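Polyketide synthase/nonribosomal peptide synthetase hybrid RzxB (Pseudomonas fluorescens, PDB 5IL6) probably takes part in rhizoxin assembly by a trans-AT polyketide synthase, its dehydratase domain probably removing water from beta-hydroxyacyl intermediates. Local coordinates at residues R19-L24 and R28-F33; V58-A63 and I113-Y118. All blocks are in the same frame, centred on the assembly; numbering follows the deposited sequence.

Both contacts belong to the N-terminal half of a double-hotdog dehydratase fold. Contact 1 is a beta hairpin at the surface, between 19-24 and 28-33. Contact 2 is buried and sets the long helix carrying 58-63 against the strand carrying 113-118. Their centres lie about 10 Å apart. Strand 98-105 runs between strands 27-32 and 110-118, so both contacts reach the same sheet, on the same side of the chain's centre. They also touch directly. Tyr29 OH of contact 1 packs 3.8 Å from Ala63 O of the helix, and Arg28 CD lies 3.5 Å from Tyr116 OH. Tyr29 is thus the residue of contact 1 that packs on helix segment 58-63.

Contact 1: R19-L24 and R28-F33; sequences RNVSDL and RYLSRF
In Arg28, CG stands anti to the backbone N (chi1 -173°) and the chain bends at chi3 (48°), which brings one face of its guanidinium against Val21 and its NH2 near Asp23. Val21 CG1 lies anti to its own carbonyl carbon. CG1 thus meets Leu30 CB, while CG2 sits 3.6 Å above the centre of one face of the Arg28 guanidinium. Arg28 NH2 forms a salt bridge to Asp23 OD2 at 3.1 Å, with weak hydrogen-bond geometry. A water joins the other carboxylate oxygen, Asp23 OD1, to Arg28 NE. Asp23 OD2 also pairs with Arg25.

The backbones pair as an antiparallel hairpin. Leu30 N donates to Arg19 O at 2.8 Å, Arg19 N to Leu30 O, and Val21 N to Arg28 O. Beyond the last of these, Ser22 OG takes the place of a backbone acceptor: Arg28 N donates to it at 3.1 Å. Asn20 OD1 fixes this serine from the same segment. It accepts from Ser22 N in an Asx turn and from Ser22 OG at 2.6 Å. The Asn20 amide reaches the Tyr29 ring with ND2 4.0 Å from CE2, the planes 42° apart.

Strand 19-20 is an edge strand. Strand 27-32 continues the pairing to strand 98-105, and Tyr29 and Asn20 both touch helix 53-67.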
loop_
_atom_site.group_PDB
_atom_site.type_symbol
_atom_site.label_atom_id
_atom_site.label_comp_id
_atom_site.label_asym_id
_atom_site.label_seq_id
_atom_site.Cartn_x
_atom_site.Cartn_y
_atom_site.Cartn_z
ATOM N N ARG A 19 9.192 4.789 -16.656
ATOM C CA ARG A 19 9.339 5.600 -17.856
ATOM C C ARG A 19 8.145 6.520 -18.052
ATOM O O ARG A 19 7.002 6.166 -17.753
ATOM C CB ARG A 19 9.521 4.708 -19.088
ATOM C CG ARG A 19 10.875 4.013 -19.130
ATOM C CD ARG A 19 10.770 2.576 -19.611
ATOM N NE ARG A 19 12.057 1.883 -19.500
ATOM C CZ ARG A 19 12.305 0.827 -18.727
ATOM N NH1 ARG A 19 11.355 0.284 -17.974
ATOM N NH2 ARG A 19 13.521 0.296 -18.717
ATOM N N ASN A 20 8.438 7.712 -18.568
ATOM C CA ASN A 20 7.430 8.699 -18.933
ATOM C C ASN A 20 7.056 8.497 -20.398
ATOM O O ASN A 20 7.908 8.640 -21.282
ATOM C CB ASN A 20 7.978 10.110 -18.702
ATOM C CG ASN A 20 6.923 11.190 -18.847
ATOM O OD1 ASN A 20 5.947 11.036 -19.579
ATOM N ND2 ASN A 20 7.128 12.304 -18.150
ATOM N N VAL A 21 5.793 8.156 -20.654
ATOM C CA VAL A 21 5.325 7.920 -22.017
ATOM C C VAL A 21 4.184 8.875 -22.354
ATOM O O VAL A 21 3.298 8.544 -23.149
ATOM C CB VAL A 21 4.892 6.453 -22.208
ATOM C CG1 VAL A 21 6.079 5.520 -22.000
ATOM C CG2 VAL A 21 3.758 6.092 -21.257
ATOM N N SER A 22 4.207 10.069 -21.762
ATOM C CA SER A 22 3.165 11.055 -22.014
ATOM C C SER A 22 3.135 11.457 -23.485
ATOM O O SER A 22 4.165 11.491 -24.166
ATOM C CB SER A 22 3.390 12.296 -21.149
ATOM O OG SER A 22 3.493 11.955 -19.776
ATOM N N ASP A 23 1.938 11.769 -23.975
ATOM C CA ASP A 23 1.763 12.268 -25.332
ATOM C C ASP A 23 0.508 13.139 -25.362
ATOM O O ASP A 23 -0.024 13.527 -24.317
ATOM C CB ASP A 23 1.713 11.106 -26.335
ATOM C CG ASP A 23 0.622 10.102 -26.018
ATOM O OD1 ASP A 23 -0.392 10.488 -25.397
ATOM O OD2 ASP A 23 0.781 8.924 -26.398
ATOM N N LEU A 24 0.026 13.443 -26.569
ATOM C CA LEU A 24 -1.112 14.343 -26.714
ATOM C C LEU A 24 -2.365 13.810 -26.031
ATOM O O LEU A 24 -3.248 14.601 -25.681
ATOM C CB LEU A 24 -1.385 14.607 -28.196
ATOM C CG LEU A 24 -0.295 15.432 -28.886
ATOM C CD1 LEU A 24 -0.421 15.383 -30.400
ATOM C CD2 LEU A 24 -0.339 16.875 -28.396
ATOM N N ARG A 28 1.205 10.082 -18.960
ATOM C CA ARG A 28 1.141 8.633 -18.850
ATOM C C ARG A 28 2.528 8.094 -18.539
ATOM O O ARG A 28 3.538 8.647 -18.983
ATOM C CB ARG A 28 0.595 8.017 -20.138
ATOM C CG ARG A 28 0.334 6.524 -20.074
ATOM C CD ARG A 28 -0.389 6.064 -21.324
ATOM N NE ARG A 28 0.266 6.597 -22.519
ATOM C CZ ARG A 28 0.832 5.876 -23.482
ATOM N NH1 ARG A 28 0.829 4.549 -23.444
ATOM N NH2 ARG A 28 1.399 6.496 -24.507
ATOM N N TYR A 29 2.558 6.989 -17.797
ATOM C CA TYR A 29 3.798 6.392 -17.328
ATOM C C TYR A 29 3.729 4.883 -17.516
ATOM O O TYR A 29 2.645 4.296 -17.565
ATOM C CB TYR A 29 4.054 6.745 -15.856
ATOM C CG TYR A 29 3.926 8.223 -15.578
ATOM C CD1 TYR A 29 2.688 8.794 -15.310
ATOM C CD2 TYR A 29 5.036 9.053 -15.605
ATOM C CE1 TYR A 29 2.560 10.146 -15.068
ATOM C CE2 TYR A 29 4.920 10.410 -15.365
ATOM C CZ TYR A 29 3.677 10.949 -15.097
ATOM O OH TYR A 29 3.548 12.298 -14.855
ATOM N N LEU A 30 4.900 4.265 -17.632
ATOM C CA LEU A 30 4.993 2.844 -17.931
ATOM C C LEU A 30 6.107 2.224 -17.103
ATOM O O LEU A 30 7.228 2.743 -17.076
ATOM C CB LEU A 30 5.250 2.620 -19.428
ATOM C CG LEU A 30 5.672 1.220 -19.883
ATOM C CD1 LEU A 30 4.684 0.160 -19.417
ATOM C CD2 LEU A 30 5.807 1.193 -21.399
ATOM N N SER A 31 5.786 1.132 -16.416
ATOM C CA SER A 31 6.774 0.284 -15.766
ATOM C C SER A 31 6.638 -1.131 -16.308
ATOM O O SER A 31 5.523 -1.631 -16.490
ATOM C CB SER A 31 6.600 0.285 -14.245
ATOM O OG SER A 31 6.530 1.608 -13.744
ATOM N N ARG A 32 7.774 -1.767 -16.583
ATOM C CA ARG A 32 7.804 -3.146 -17.056
ATOM C C ARG A 32 8.505 -3.995 -16.009
ATOM O O ARG A 32 9.677 -3.758 -15.694
ATOM C CB ARG A 32 8.514 -3.261 -18.406
ATOM C CG ARG A 32 8.476 -4.675 -18.982
ATOM C CD ARG A 32 8.993 -4.743 -20.411
ATOM N NE ARG A 32 8.279 -3.828 -21.302
ATOM C CZ ARG A 32 8.716 -2.626 -21.671
ATOM N NH1 ARG A 32 9.881 -2.163 -21.236
ATOM N NH2 ARG A 32 7.983 -1.878 -22.486
ATOM N N PHE A 33 7.790 -4.975 -15.472
ATOM C CA PHE A 33 8.310 -5.853 -14.436
ATOM C C PHE A 33 8.632 -7.222 -15.020
ATOM O O PHE A 33 7.956 -7.700 -15.934
ATOM C CB PHE A 33 7.302 -6.005 -13.293
ATOM C CG PHE A 33 6.896 -4.701 -12.667
ATOM C CD1 PHE A 33 7.703 -4.090 -11.724
ATOM C CD2 PHE A 33 5.707 -4.087 -13.023
ATOM C CE1 PHE A 33 7.333 -2.889 -11.145
ATOM C CE2 PHE A 33 5.331 -2.885 -12.450
ATOM C CZ PHE A 33 6.144 -2.288 -11.508
HETATM O O HOH W 1 -0.802 9.190 -23.123
#

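Contact 2: V58-A63 and I113-Y118; sequences VMIQAA and IGIYAY
Helix 58-63 crosses strand 113-118 at 125°, with the two axes 10.1 Å apart at closest approach. The joint between them is wholly apolar. Ile60 lies at its centre and uses both branches. Its CG1 is anti to its own carbonyl carbon (chi1 -64°) and comes between two strand residues. This atom lies 3.9 Å from Ile113 CG2 and equally close to Ile115 CD1. The other branch, Ile60 CG2, packs against the far end of the Ile113 chain, 4.0 Å from CD1.

Ile113 and Ile115 stand on the same face of the strand and both point at the helix. The terminal methyl of Ile115 is the part that reaches across. That methyl also meets Met59: SD lies 4.2 Å from Ile115 CD1. Met59 is extended as far as its sulfur, which carries SD out from the helix to the Ile115 methyl. With an alanine in place of Ile60, Ile113 CG2 and Ile115 CD1 would probably lose their shared partner, and a gap would be likely to open between helix and strand.

The arrangement is that of a hotdog fold, in which a long helix is wrapped by a curved antiparallel sheet. Ile60 also packs on Ile80 and Leu83 of strand 77-85, and Met59 and Ile113 on Leu101 of strand 98-105. Strand 110-118 pairs with strands 98-105 and 124-135.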
loop_
_atom_site.group_PDB
_atom_site.type_symbol
_atom_site.label_atom_id
_atom_site.label_comp_id
_atom_site.label_asym_id
_atom_site.label_seq_id
_atom_site.Cartn_x
_atom_site.Cartn_y
_atom_site.Cartn_z
ATOM N N VAL A 58 2.262 3.485 -3.997
ATOM C CA VAL A 58 3.571 4.106 -4.176
ATOM C C VAL A 58 3.731 4.598 -5.608
ATOM O O VAL A 58 4.323 5.654 -5.857
ATOM C CB VAL A 58 4.684 3.115 -3.788
ATOM C CG1 VAL A 58 6.058 3.672 -4.148
ATOM C CG2 VAL A 58 4.607 2.792 -2.302
ATOM N N MET A 59 3.216 3.837 -6.572
ATOM C CA MET A 59 3.307 4.257 -7.965
ATOM C C MET A 59 2.542 5.550 -8.198
ATOM O O MET A 59 3.001 6.427 -8.940
ATOM C CB MET A 59 2.786 3.141 -8.862
ATOM C CG MET A 59 2.962 3.383 -10.355
ATOM S SD MET A 59 2.344 2.018 -11.365
ATOM C CE MET A 59 2.821 0.605 -10.373
ATOM N N ILE A 60 1.371 5.689 -7.578
ATOM C CA ILE A 60 0.612 6.930 -7.693
ATOM C C ILE A 60 1.389 8.080 -7.071
ATOM O O ILE A 60 1.464 9.177 -7.637
ATOM C CB ILE A 60 -0.775 6.769 -7.043
ATOM C CG1 ILE A 60 -1.587 5.716 -7.802
ATOM C CG2 ILE A 60 -1.518 8.105 -7.021
ATOM C CD1 ILE A 60 -2.894 5.335 -7.132
ATOM N N GLN A 61 1.980 7.847 -5.896
ATOM C CA GLN A 61 2.761 8.889 -5.239
ATOM C C GLN A 61 3.950 9.310 -6.097
ATOM O O GLN A 61 4.235 10.505 -6.233
ATOM C CB GLN A 61 3.229 8.400 -3.867
ATOM C CG GLN A 61 2.091 8.173 -2.878
ATOM C CD GLN A 61 2.519 7.409 -1.641
ATOM O OE1 GLN A 61 3.544 6.727 -1.640
ATOM N NE2 GLN A 61 1.735 7.523 -0.575
ATOM N N ALA A 62 4.653 8.341 -6.686
ATOM C CA ALA A 62 5.782 8.667 -7.552
ATOM C C ALA A 62 5.324 9.432 -8.788
ATOM O O ALA A 62 5.966 10.403 -9.201
ATOM C CB ALA A 62 6.516 7.390 -7.955
ATOM N N ALA A 63 4.217 9.001 -9.398
ATOM C CA ALA A 63 3.735 9.657 -10.610
ATOM C C ALA A 63 3.321 11.092 -10.323
ATOM O O ALA A 63 3.652 12.008 -11.086
ATOM C CB ALA A 63 2.565 8.872 -11.202
ATOM N N ILE A 113 -6.356 9.253 -11.525
ATOM C CA ILE A 113 -5.363 8.246 -11.873
ATOM C C ILE A 113 -6.054 6.934 -12.221
ATOM O O ILE A 113 -7.017 6.529 -11.560
ATOM C CB ILE A 113 -4.355 8.023 -10.728
ATOM C CG1 ILE A 113 -3.623 9.327 -10.413
ATOM C CG2 ILE A 113 -3.368 6.918 -11.098
ATOM C CD1 ILE A 113 -4.228 10.089 -9.254
ATOM N N GLY A 114 -5.544 6.274 -13.245
ATOM C CA GLY A 114 -5.907 4.894 -13.525
ATOM C C GLY A 114 -4.668 4.086 -13.834
ATOM O O GLY A 114 -3.771 4.547 -14.537
ATOM N N ILE A 115 -4.622 2.874 -13.288
ATOM C CA ILE A 115 -3.523 1.939 -13.512
ATOM C C ILE A 115 -4.098 0.714 -14.204
ATOM O O ILE A 115 -5.068 0.122 -13.718
ATOM C CB ILE A 115 -2.826 1.548 -12.195
ATOM C CG1 ILE A 115 -2.254 2.792 -11.509
ATOM C CG2 ILE A 115 -1.726 0.515 -12.452
ATOM C CD1 ILE A 115 -1.667 2.532 -10.131
ATOM N N TYR A 116 -3.500 0.326 -15.330
ATOM C CA TYR A 116 -4.086 -0.725 -16.150
ATOM C C TYR A 116 -3.002 -1.465 -16.922
ATOM O O TYR A 116 -1.853 -1.026 -17.013
ATOM C CB TYR A 116 -5.124 -0.146 -17.113
ATOM C CG TYR A 116 -4.550 0.908 -18.022
ATOM C CD1 TYR A 116 -3.942 0.556 -19.216
ATOM C CD2 TYR A 116 -4.601 2.251 -17.680
ATOM C CE1 TYR A 116 -3.408 1.510 -20.054
ATOM C CE2 TYR A 116 -4.067 3.218 -18.511
ATOM C CZ TYR A 116 -3.471 2.838 -19.698
ATOM O OH TYR A 116 -2.932 3.775 -20.544
ATOM N N ALA A 117 -3.405 -2.599 -17.493
ATOM C CA ALA A 117 -2.535 -3.459 -18.283
ATOM C C ALA A 117 -3.404 -4.214 -19.275
ATOM O O ALA A 117 -4.631 -4.253 -19.145
ATOM C CB ALA A 117 -1.752 -4.440 -17.402
ATOM N N TYR A 118 -2.767 -4.801 -20.285
ATOM C CA TYR A 118 -3.494 -5.489 -21.343
ATOM C C TYR A 118 -3.430 -7.000 -21.139
ATOM O O TYR A 118 -2.398 -7.538 -20.732
ATOM C CB TYR A 118 -2.916 -5.115 -22.706
ATOM C CG TYR A 118 -3.234 -3.691 -23.091
ATOM C CD1 TYR A 118 -4.463 -3.352 -23.638
ATOM C CD2 TYR A 118 -2.308 -2.679 -22.881
ATOM C CE1 TYR A 118 -4.756 -2.046 -23.977
ATOM C CE2 TYR A 118 -2.590 -1.373 -23.216
ATOM C CZ TYR A 118 -3.815 -1.060 -23.764
ATOM O OH TYR A 118 -4.098 0.242 -24.100
#